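Local coordinates for AlkZ (Streptomyces sahachiroi, PDB 5UUJ), which belongs to the AlkZ-like DNA glycosylase family, a family placed in the helix-turn-helix clan, at residues A[7-10]-A[11-14]; A[266-269]-A[270-273]; A[300-304]-A[305-309]; A[234-238]-A[239-243]; A[160-163]-A[164-168]. All coordinates share one frame; numbering follows the deposited sequence.

Interaction 1: residues A[7-10]-A[11-14]; sequences ASWR and QVFA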
# COMPACT_ATOMS: atom_id res chain seq x y z
N ALA A 7 -9.38 24.03 6.93
CA ALA A 7 -8.38 23.93 5.88
C ALA A 7 -9.08 23.67 4.55
O ALA A 7 -10.17 23.13 4.52
CB ALA A 7 -7.39 22.82 6.18
N SER A 8 -8.45 24.09 3.46
CA SER A 8 -8.97 23.79 2.13
C SER A 8 -8.42 22.45 1.67
O SER A 8 -7.45 21.95 2.23
CB SER A 8 -8.59 24.89 1.14
OG SER A 8 -7.20 24.87 0.88
N TRP A 9 -9.03 21.88 0.64
CA TRP A 9 -8.56 20.60 0.11
C TRP A 9 -7.22 20.77 -0.59
O TRP A 9 -6.37 19.89 -0.52
CB TRP A 9 -9.59 19.99 -0.84
CG TRP A 9 -10.66 19.25 -0.11
CD1 TRP A 9 -11.98 19.56 -0.05
CD2 TRP A 9 -10.49 18.07 0.70
NE1 TRP A 9 -12.65 18.65 0.74
CE2 TRP A 9 -11.76 17.73 1.21
CE3 TRP A 9 -9.39 17.28 1.04
CZ2 TRP A 9 -11.96 16.63 2.04
CZ3 TRP A 9 -9.59 16.19 1.86
CH2 TRP A 9 -10.86 15.87 2.35
N ARG A 10 -7.03 21.91 -1.24
CA ARG A 10 -5.77 22.16 -1.94
C ARG A 10 -4.63 22.38 -0.95
O ARG A 10 -3.48 22.11 -1.27
CB ARG A 10 -5.92 23.35 -2.89
CG ARG A 10 -6.65 22.97 -4.17
CD ARG A 10 -6.81 24.14 -5.12
NE ARG A 10 -5.54 24.57 -5.69
CZ ARG A 10 -5.43 25.45 -6.69
NH1 ARG A 10 -6.52 25.98 -7.23
NH2 ARG A 10 -4.24 25.78 -7.15
N GLN A 11 -4.94 22.86 0.25
CA GLN A 11 -3.96 22.85 1.33
C GLN A 11 -3.60 21.41 1.68
O GLN A 11 -2.43 21.05 1.76
CB GLN A 11 -4.48 23.57 2.57
CG GLN A 11 -4.38 25.08 2.50
CD GLN A 11 -4.66 25.72 3.85
OE1 GLN A 11 -5.77 25.61 4.38
NE2 GLN A 11 -3.66 26.39 4.41
N VAL A 12 -4.63 20.59 1.90
CA VAL A 12 -4.44 19.19 2.27
C VAL A 12 -3.63 18.45 1.21
O VAL A 12 -2.72 17.70 1.54
CB VAL A 12 -5.80 18.49 2.49
CG1 VAL A 12 -5.64 16.97 2.60
CG2 VAL A 12 -6.49 19.03 3.73
N PHE A 13 -3.95 18.68 -0.06
CA PHE A 13 -3.25 17.99 -1.15
C PHE A 13 -1.77 18.34 -1.16
O PHE A 13 -0.92 17.46 -1.30
CB PHE A 13 -3.87 18.35 -2.50
CG PHE A 13 -5.30 17.93 -2.66
CD1 PHE A 13 -5.81 16.85 -1.95
CD2 PHE A 13 -6.15 18.62 -3.51
CE1 PHE A 13 -7.12 16.46 -2.10
CE2 PHE A 13 -7.47 18.24 -3.65
CZ PHE A 13 -7.96 17.16 -2.95
N ALA A 14 -1.47 19.63 -1.00
CA ALA A 14 -0.08 20.09 -0.97
C ALA A 14 0.66 19.49 0.22
O ALA A 14 1.81 19.07 0.10
CB ALA A 14 -0.03 21.60 -0.91

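Interaction 2: residues A[266-269]-A[270-273]; sequences TEHA and EELA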
# COMPACT_ATOMS: atom_id res chain seq x y z
N THR A 266 -2.24 16.17 15.76
CA THR A 266 -2.08 17.50 16.34
C THR A 266 -0.68 18.06 16.05
O THR A 266 -0.52 19.26 15.86
CB THR A 266 -2.33 17.48 17.86
OG1 THR A 266 -3.64 16.97 18.11
CG2 THR A 266 -2.19 18.88 18.46
N GLU A 267 0.31 17.18 15.99
CA GLU A 267 1.68 17.60 15.71
C GLU A 267 1.85 18.14 14.29
O GLU A 267 2.87 18.74 13.97
CB GLU A 267 2.65 16.43 15.94
CG GLU A 267 2.40 15.22 15.05
CD GLU A 267 3.49 14.16 15.19
OE1 GLU A 267 3.14 12.97 15.36
OE2 GLU A 267 4.69 14.51 15.13
N HIS A 268 0.84 17.95 13.45
CA HIS A 268 0.87 18.41 12.06
C HIS A 268 -0.15 19.51 11.78
O HIS A 268 -0.24 20.01 10.65
CB HIS A 268 0.62 17.24 11.11
CG HIS A 268 1.69 16.20 11.12
ND1 HIS A 268 1.44 14.86 10.89
CD2 HIS A 268 3.02 16.30 11.34
CE1 HIS A 268 2.57 14.18 10.97
NE2 HIS A 268 3.55 15.03 11.24
N ALA A 269 -0.91 19.90 12.79
CA ALA A 269 -1.99 20.86 12.62
C ALA A 269 -1.50 22.23 12.13
O ALA A 269 -1.99 22.75 11.13
CB ALA A 269 -2.76 21.02 13.92
N GLU A 270 -0.52 22.80 12.84
CA GLU A 270 0.02 24.11 12.49
C GLU A 270 0.68 24.10 11.12
O GLU A 270 0.53 25.04 10.34
CB GLU A 270 1.02 24.57 13.55
CG GLU A 270 0.40 24.86 14.91
CD GLU A 270 -0.53 26.07 14.87
OE1 GLU A 270 -0.17 27.08 14.24
OE2 GLU A 270 -1.62 25.99 15.48
N GLU A 271 1.42 23.03 10.85
CA GLU A 271 2.09 22.84 9.58
C GLU A 271 1.09 22.85 8.42
O GLU A 271 1.33 23.47 7.38
CB GLU A 271 2.86 21.52 9.61
CG GLU A 271 3.67 21.21 8.38
CD GLU A 271 4.48 19.94 8.54
OE1 GLU A 271 4.06 18.89 8.00
OE2 GLU A 271 5.52 19.98 9.22
N LEU A 272 -0.03 22.15 8.60
CA LEU A 272 -1.07 22.08 7.58
C LEU A 272 -1.67 23.45 7.31
O LEU A 272 -1.85 23.85 6.16
CB LEU A 272 -2.16 21.09 7.99
CG LEU A 272 -3.44 21.06 7.14
CD1 LEU A 272 -3.11 20.70 5.70
CD2 LEU A 272 -4.46 20.10 7.73
N ALA A 273 -1.98 24.17 8.39
CA ALA A 273 -2.60 25.49 8.27
C ALA A 273 -1.72 26.48 7.51
O ALA A 273 -2.23 27.41 6.87
CB ALA A 273 -2.92 26.04 9.66
O HOH W 1 0.81 21.47 15.26
O HOH W 2 2.47 21.28 12.80

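Interaction 3: residues A[300-304]-A[305-309]; sequences VVLAP and EHRSA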
# COMPACT_ATOMS: atom_id res chain seq x y z
N VAL A 300 -13.40 14.13 -3.85
CA VAL A 300 -12.72 15.43 -3.90
C VAL A 300 -11.42 15.32 -4.69
O VAL A 300 -10.91 16.32 -5.20
CB VAL A 300 -12.41 16.00 -2.50
CG1 VAL A 300 -13.69 16.12 -1.67
CG2 VAL A 300 -11.36 15.17 -1.77
N VAL A 301 -10.89 14.10 -4.81
CA VAL A 301 -9.67 13.85 -5.57
C VAL A 301 -10.00 13.40 -6.99
O VAL A 301 -9.37 13.84 -7.96
CB VAL A 301 -8.80 12.78 -4.89
CG1 VAL A 301 -7.58 12.43 -5.76
CG2 VAL A 301 -8.36 13.27 -3.52
N LEU A 302 -10.99 12.52 -7.10
CA LEU A 302 -11.37 11.92 -8.38
C LEU A 302 -12.88 11.97 -8.57
O LEU A 302 -13.63 11.34 -7.84
CB LEU A 302 -10.87 10.47 -8.44
CG LEU A 302 -11.34 9.62 -9.63
CD1 LEU A 302 -10.94 10.25 -10.96
CD2 LEU A 302 -10.79 8.21 -9.52
N ALA A 303 -13.31 12.74 -9.56
CA ALA A 303 -14.73 12.91 -9.85
C ALA A 303 -15.39 11.55 -10.14
O ALA A 303 -14.82 10.72 -10.85
CB ALA A 303 -14.92 13.85 -11.03
N PRO A 304 -16.59 11.32 -9.58
CA PRO A 304 -17.23 10.01 -9.72
C PRO A 304 -17.49 9.61 -11.17
O PRO A 304 -17.41 8.42 -11.49
CB PRO A 304 -18.55 10.17 -8.95
CG PRO A 304 -18.80 11.63 -8.91
CD PRO A 304 -17.45 12.27 -8.85
N GLU A 305 -17.78 10.57 -12.03
CA GLU A 305 -18.09 10.26 -13.42
C GLU A 305 -16.84 9.85 -14.20
O GLU A 305 -16.94 9.30 -15.30
CB GLU A 305 -18.77 11.45 -14.11
CG GLU A 305 -17.89 12.69 -14.32
CD GLU A 305 -17.93 13.66 -13.16
OE1 GLU A 305 -18.25 13.23 -12.02
OE2 GLU A 305 -17.64 14.85 -13.38
N HIS A 306 -15.66 10.12 -13.64
CA HIS A 306 -14.40 9.78 -14.29
C HIS A 306 -13.70 8.61 -13.61
O HIS A 306 -12.58 8.25 -13.98
CB HIS A 306 -13.46 11.00 -14.29
CG HIS A 306 -13.96 12.14 -15.11
ND1 HIS A 306 -14.68 11.97 -16.28
CD2 HIS A 306 -13.85 13.48 -14.94
CE1 HIS A 306 -14.98 13.15 -16.78
NE2 HIS A 306 -14.49 14.08 -15.99
N ARG A 307 -14.35 8.00 -12.63
CA ARG A 307 -13.73 6.96 -11.82
C ARG A 307 -13.42 5.70 -12.63
O ARG A 307 -12.38 5.07 -12.43
CB ARG A 307 -14.62 6.61 -10.63
CG ARG A 307 -13.95 5.73 -9.59
CD ARG A 307 -14.87 5.40 -8.43
NE ARG A 307 -14.37 4.27 -7.66
CZ ARG A 307 -14.66 2.99 -7.91
NH1 ARG A 307 -15.47 2.67 -8.92
NH2 ARG A 307 -14.15 2.03 -7.15
N SER A 308 -14.32 5.34 -13.54
CA SER A 308 -14.17 4.12 -14.32
C SER A 308 -12.98 4.19 -15.27
O SER A 308 -12.49 3.16 -15.73
CB SER A 308 -15.45 3.84 -15.12
OG SER A 308 -15.69 4.87 -16.06
N ALA A 309 -12.51 5.40 -15.56
CA ALA A 309 -11.33 5.57 -16.41
C ALA A 309 -10.04 5.26 -15.64
O ALA A 309 -9.02 4.92 -16.24
CB ALA A 309 -11.29 6.98 -16.97
O HOH W 3 -17.15 6.84 -13.69

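Interaction 4: residues A[234-238]-A[239-243]; sequences NSTSK and PKLRK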
# COMPACT_ATOMS: atom_id res chain seq x y z
N ASN A 234 -13.25 -1.65 5.27
CA ASN A 234 -14.24 -1.50 6.33
C ASN A 234 -14.67 -2.82 6.97
O ASN A 234 -15.86 -3.08 7.13
CB ASN A 234 -15.47 -0.76 5.79
CG ASN A 234 -15.15 0.68 5.40
OD1 ASN A 234 -15.01 1.55 6.26
ND2 ASN A 234 -15.03 0.92 4.10
N SER A 235 -13.69 -3.63 7.36
CA SER A 235 -13.96 -4.93 7.97
C SER A 235 -13.80 -4.91 9.49
O SER A 235 -14.16 -5.87 10.16
CB SER A 235 -13.04 -5.99 7.37
OG SER A 235 -13.23 -6.10 5.97
N THR A 236 -13.26 -3.82 10.02
CA THR A 236 -13.01 -3.72 11.46
C THR A 236 -14.28 -3.33 12.23
O THR A 236 -15.10 -2.56 11.74
CB THR A 236 -11.90 -2.70 11.78
OG1 THR A 236 -10.72 -3.01 11.02
CG2 THR A 236 -11.55 -2.71 13.27
N SER A 237 -14.43 -3.90 13.42
CA SER A 237 -15.50 -3.52 14.34
C SER A 237 -15.57 -2.01 14.53
O SER A 237 -14.59 -1.38 14.93
CB SER A 237 -15.30 -4.21 15.69
OG SER A 237 -16.10 -3.60 16.69
N LYS A 238 -16.73 -1.42 14.26
CA LYS A 238 -16.86 0.03 14.32
C LYS A 238 -16.74 0.56 15.76
O LYS A 238 -16.13 1.60 15.97
CB LYS A 238 -18.19 0.46 13.70
CG LYS A 238 -18.20 0.35 12.17
CD LYS A 238 -19.49 0.87 11.57
CE LYS A 238 -19.42 0.91 10.06
NZ LYS A 238 -19.30 -0.44 9.46
N PRO A 239 -17.32 -0.15 16.74
CA PRO A 239 -17.06 0.25 18.13
C PRO A 239 -15.57 0.22 18.49
O PRO A 239 -15.09 1.10 19.21
CB PRO A 239 -17.83 -0.80 18.95
CG PRO A 239 -18.92 -1.24 18.05
CD PRO A 239 -18.38 -1.17 16.66
N LYS A 240 -14.85 -0.77 17.98
CA LYS A 240 -13.42 -0.90 18.24
C LYS A 240 -12.65 0.29 17.65
O LYS A 240 -11.78 0.86 18.30
CB LYS A 240 -12.89 -2.22 17.67
CG LYS A 240 -11.39 -2.43 17.81
CD LYS A 240 -10.98 -2.67 19.25
CE LYS A 240 -11.09 -4.14 19.63
NZ LYS A 240 -10.69 -4.37 21.06
N LEU A 241 -13.00 0.66 16.42
CA LEU A 241 -12.40 1.82 15.76
C LEU A 241 -12.62 3.10 16.55
O LEU A 241 -11.72 3.94 16.65
CB LEU A 241 -12.97 1.99 14.36
CG LEU A 241 -12.57 0.93 13.34
CD1 LEU A 241 -13.49 0.97 12.14
CD2 LEU A 241 -11.12 1.14 12.92
N ARG A 242 -13.82 3.25 17.10
CA ARG A 242 -14.16 4.43 17.87
C ARG A 242 -13.26 4.55 19.10
O ARG A 242 -12.78 5.64 19.42
CB ARG A 242 -15.63 4.38 18.30
CG ARG A 242 -16.06 5.53 19.19
CD ARG A 242 -17.50 5.36 19.65
NE ARG A 242 -18.46 5.73 18.61
CZ ARG A 242 -19.78 5.72 18.77
NH1 ARG A 242 -20.31 5.37 19.94
NH2 ARG A 242 -20.57 6.08 17.77
N LYS A 243 -13.01 3.43 19.76
CA LYS A 243 -12.15 3.42 20.94
C LYS A 243 -10.70 3.73 20.57
O LYS A 243 -10.03 4.49 21.26
CB LYS A 243 -12.23 2.06 21.64
CG LYS A 243 -11.65 2.07 23.05
CD LYS A 243 -10.57 1.01 23.24
CE LYS A 243 -11.13 -0.40 23.15
NZ LYS A 243 -10.05 -1.42 23.30

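Interaction 5: residues A[160-163]-A[164-168]; sequences SGWG and SVLKP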
# COMPACT_ATOMS: atom_id res chain seq x y z
N SER A 160 -4.73 -25.08 -5.27
CA SER A 160 -5.57 -24.24 -6.11
C SER A 160 -5.92 -22.91 -5.45
O SER A 160 -6.08 -21.90 -6.13
CB SER A 160 -6.86 -24.99 -6.47
OG SER A 160 -7.62 -25.29 -5.32
N GLY A 161 -6.02 -22.91 -4.12
CA GLY A 161 -6.42 -21.73 -3.37
C GLY A 161 -5.37 -21.25 -2.38
O GLY A 161 -5.71 -20.69 -1.34
N TRP A 162 -4.09 -21.45 -2.71
CA TRP A 162 -3.01 -21.03 -1.83
C TRP A 162 -3.03 -19.53 -1.59
O TRP A 162 -2.76 -19.06 -0.48
CB TRP A 162 -1.65 -21.43 -2.40
CG TRP A 162 -0.52 -21.09 -1.49
CD1 TRP A 162 0.55 -20.28 -1.77
CD2 TRP A 162 -0.35 -21.52 -0.13
NE1 TRP A 162 1.37 -20.19 -0.67
CE2 TRP A 162 0.84 -20.94 0.35
CE3 TRP A 162 -1.09 -22.34 0.72
CZ2 TRP A 162 1.31 -21.16 1.64
CZ3 TRP A 162 -0.63 -22.56 2.01
CH2 TRP A 162 0.57 -21.97 2.46
N GLY A 163 -3.37 -18.77 -2.63
CA GLY A 163 -3.37 -17.33 -2.57
C GLY A 163 -4.29 -16.78 -1.49
O GLY A 163 -4.03 -15.74 -0.90
N SER A 164 -5.38 -17.51 -1.22
CA SER A 164 -6.35 -17.09 -0.23
C SER A 164 -5.98 -17.60 1.17
O SER A 164 -6.14 -16.89 2.16
CB SER A 164 -7.74 -17.59 -0.62
OG SER A 164 -8.72 -17.16 0.31
N VAL A 165 -5.49 -18.83 1.24
CA VAL A 165 -5.21 -19.49 2.51
C VAL A 165 -3.96 -18.93 3.19
O VAL A 165 -3.84 -18.98 4.41
CB VAL A 165 -5.04 -21.02 2.30
CG1 VAL A 165 -4.60 -21.71 3.58
CG2 VAL A 165 -6.35 -21.62 1.80
N LEU A 166 -3.03 -18.39 2.40
CA LEU A 166 -1.77 -17.89 2.95
C LEU A 166 -1.93 -16.57 3.70
O LEU A 166 -1.07 -16.19 4.49
CB LEU A 166 -0.74 -17.72 1.82
CG LEU A 166 -0.99 -16.64 0.75
CD1 LEU A 166 -0.53 -15.26 1.20
CD2 LEU A 166 -0.31 -17.00 -0.56
N LYS A 167 -3.03 -15.86 3.45
CA LYS A 167 -3.16 -14.50 3.95
C LYS A 167 -3.27 -14.41 5.48
O LYS A 167 -2.61 -13.58 6.10
CB LYS A 167 -4.34 -13.81 3.28
CG LYS A 167 -4.13 -13.65 1.78
CD LYS A 167 -5.12 -12.70 1.13
CE LYS A 167 -4.84 -12.60 -0.36
NZ LYS A 167 -5.69 -11.59 -1.04
N PRO A 168 -4.10 -15.28 6.10
CA PRO A 168 -4.08 -15.30 7.57
C PRO A 168 -2.69 -15.58 8.14
O PRO A 168 -2.31 -15.03 9.17
CB PRO A 168 -5.05 -16.44 7.92
CG PRO A 168 -5.97 -16.51 6.76
CD PRO A 168 -5.18 -16.10 5.55

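Interaction 1: residues A[7-10]-A[11-14]
The carbonyl oxygen of Trp9 receives the shortest hydrogen bond of this turn, from Phe13 N at 2.7 Å, in the ordinary helical spacing of four residues. The same oxygen also lies over one face of the Phe13 ring, near its rim, where Phe13 CG approaches Trp9 O to 3.1 Å. The far end of the Phe13 ring, CZ, comes to 3.9 Å from Trp9 CB. The two aromatic planes are inclined by 25° but slid apart, with 6.0 Å between the centroid of the Phe13 ring and that of the six-membered ring of Trp9, so they hardly overlap. Trp9 instead runs alongside Val12, with CE3 at 4.1 Å from Val12 CB, and the indole also touches Val300.

At the start of the same turn, Ser8 and Gln11 exchange bonds. Ser8 chi1 of 69° sets OG between the backbone N and the carbonyl carbon, where it accepts from Gln11 N at 3.1 Å. In return, Ser8 N donates to Gln11 OE1 at 3.2 Å, in the carbonyl plane and on a lone pair, with an N-H...O angle of 163°. The other end of the amide, Gln11 NE2, is bonded to Thr275 O, which holds the group's rotation. This reciprocal pair is a capping box, closing the N-terminus of helix 9-19.

Interaction 2: residues A[266-269]-A[270-273]
Glu271 reaches back toward His268, just before its helix, and its side chain can be followed outward. CB rests 3.6 Å from His268 O, the carbonyl that accepts from the next amide along, Leu272 N. CG stands anti to the backbone N (chi1 -177°), and the chain stays extended beyond it, which carries the carboxylate toward the imidazole. At the tip, OE1 comes obliquely to the ring, 4.4 Å from His268 CD2, too far for more than a loose approach. The stronger partner of OE1 is Trp15 NE1 of helix 9-19, and the Trp15 indole also meets the His268 ring, so one residue of that helix touches both side chains and probably steadies them. On one face of the imidazole, over its centre, lies Glu267 CG, 3.9 Å above the plane.

The backbone shows how the helix starts. Leu272 N donates to His268 O at 3.0 Å, and Ala273 N to Ala269 O at 3.1 Å, the latter at an N-H...O angle of 161°. Leu272 CB packs against both of those carbonyl oxygens, and its side chain continues to Met5, Pro221 and Trp15. In the turn before, Ala269 N donates directly to Thr266 O, and water joins in. One molecule donates to Thr266 O and accepts from Glu270 N; a second donates to Glu267 O at 2.8 Å and accepts from Glu271 N at 2.8 Å. Water thus bridges two successive four-residue spacings, as in a water-inserted helical turn, here joining strand 260-265 to helix 269-274.

Interaction 3: residues A[300-304]-A[305-309]
Leu302 and Arg307 form the compact side of this turn, their side chains crossing at about a right angle. Leu302 CD2 fits against the root of the arginine, 3.9 Å from Arg307 CA and 4.0 Å from Arg307 CG, while Leu302 CD1 faces the His306 carbonyl. Leu302 also packs on Val327 of strand 326-334, so it touches both strand and turn. Ala303 CB adds a second apolar point, 4.1 Å from His306 CD2. The imidazole is fixed from several directions: Glu305 CG sits over the centre of one face, 3.8 Å above the plane, the Phe343 ring stacks with it, and NE2 is hydrogen-bonded to Asp345.

The backbone folds here as two overlapping type I turns leading into the short, weakly bonded helix 307-310. His306 N donates to Ala303 O at 3.0 Å, and Arg307 N to Pro304 O at 3.3 Å. Both donors stand well above the carbonyl plane of their acceptor, the second by 73°, as expected of bonds spanning three residues.

Toward the solvent the contact opens out. Glu305 CG lies between the backbone N and the carbonyl carbon (chi1 68°) and the chain bends at chi2 (-89°), laying the carboxylate back over the preceding residues; OE1 ends 3.4 Å from Pro304 CD, a contact with carbon and not a polar bond. Pro304 O is shared with an ordered water, which donates to it at 2.7 Å and accepts from Ser308 N.

Interaction 4: residues A[234-238]-A[239-243]
At Ser237 the backbone is still non-helical (psi 124°), and from Lys238 onward it coils. The first two four-residue bonds then form across the join: Leu241 N to Ser237 O at 3.0 Å, in the carbonyl plane, and Arg242 N to Lys238 O at 3.1 Å. Pro239 fits this first turn because it has no N-H to satisfy there.

Among the side chains, Ser237 carries the polar contact. With OG anti to the backbone N (chi1 164°), the hydroxyl turns over the start of the helix and accepts a weak bond from Lys240 N at 3.4 Å. On the way it passes Pro239 CD at 3.3 Å, and Ser237 CB lies 3.7 Å from Lys240 CB. The lysine tip leads off to a salt bridge with Asp205. Deeper in, the Thr236 side chain crosses that of Leu241 obliquely, with CG2 3.8 Å from Leu241 CG and 3.9 Å from Leu241 CD2, leaving OG1 on another branch to bond Asp228 of helix 224-232; Leu241 packs on that helix too. A serine N-cap with an apolar contact from the residue before it to the one four places after it is consistent with a hydrophobic staple, with the threonine methyl as its first member, here at the start of helix 238-248.

Interaction 5: residues A[160-163]-A[164-168]
Gly161, with Ser164 and Val165 bonded to it, marks a helix-to-helix junction: it leaves the helical conformation after helix 155-160 and serves as N-cap of helix 162-172.

Backbone hydrogen bonds carry the polar part. Gly161 O accepts from two donors, Ser164 N and Val165 N, each at 3.2 Å. Val165 N approaches in the carbonyl plane, whereas Ser164 N stands above it by 60°, the mark of a three-residue bond beside a four-residue one. Leu166 N then bonds Trp162 O at 3.0 Å. Beyond this the series breaks: Lys167 N makes no bond to the turn before, Pro168 has no N-H to give, and the helix kinks.

The apolar contacts centre on the Trp162 indole. Leu166 crosses it at about a right angle and makes a CH-pi contact, with CD2 3.9 Å from the centroid of the five-membered ring and 27° off the normal. Leu166 chi1 of 66° keeps CG close to the Trp162 carbonyl and brings CD2 over the pyrrole part, 3.6 Å from Trp162 CD1, while CB lies over the same face of the indole, offset toward CE2 and CZ2. Val165 CG1 approaches Trp162 CZ3 more loosely. Phe187 also meets the indole, nearly at right angles, and Leu166 rests on Trp77.

Contacts of carbon with a carbonyl complete the set. The extended Lys167 chain runs past Gly163 O, its CE only 3.3 Å from that oxygen, on the way to the NZ bond with Gly81 O.

Overall arrangement
Interactions 1, 2 and 3 form a connected group around helix 9-19: Gln11 and Val12 meet helix 269-274 through Leu272 and Ala273, while Trp9 and Phe13 pack on Val300 and Val301. Interactions 1 and 5 lie on opposite sides of the chain's centre, about 40 Å apart between centres, and interactions 4 and 5 touch none of the others. All but interaction 3, a surface contact, are partly buried. Side-chain capping starts the helix in 7-14 and 234-243; in 160-168 the N-cap is a glycine, with no side chain to cap, and its carbonyl takes two amides; water completes the turn in 266-273. Aromatic contacts matter within interactions 1 and 5; the apolar part of interaction 4 is aliphatic.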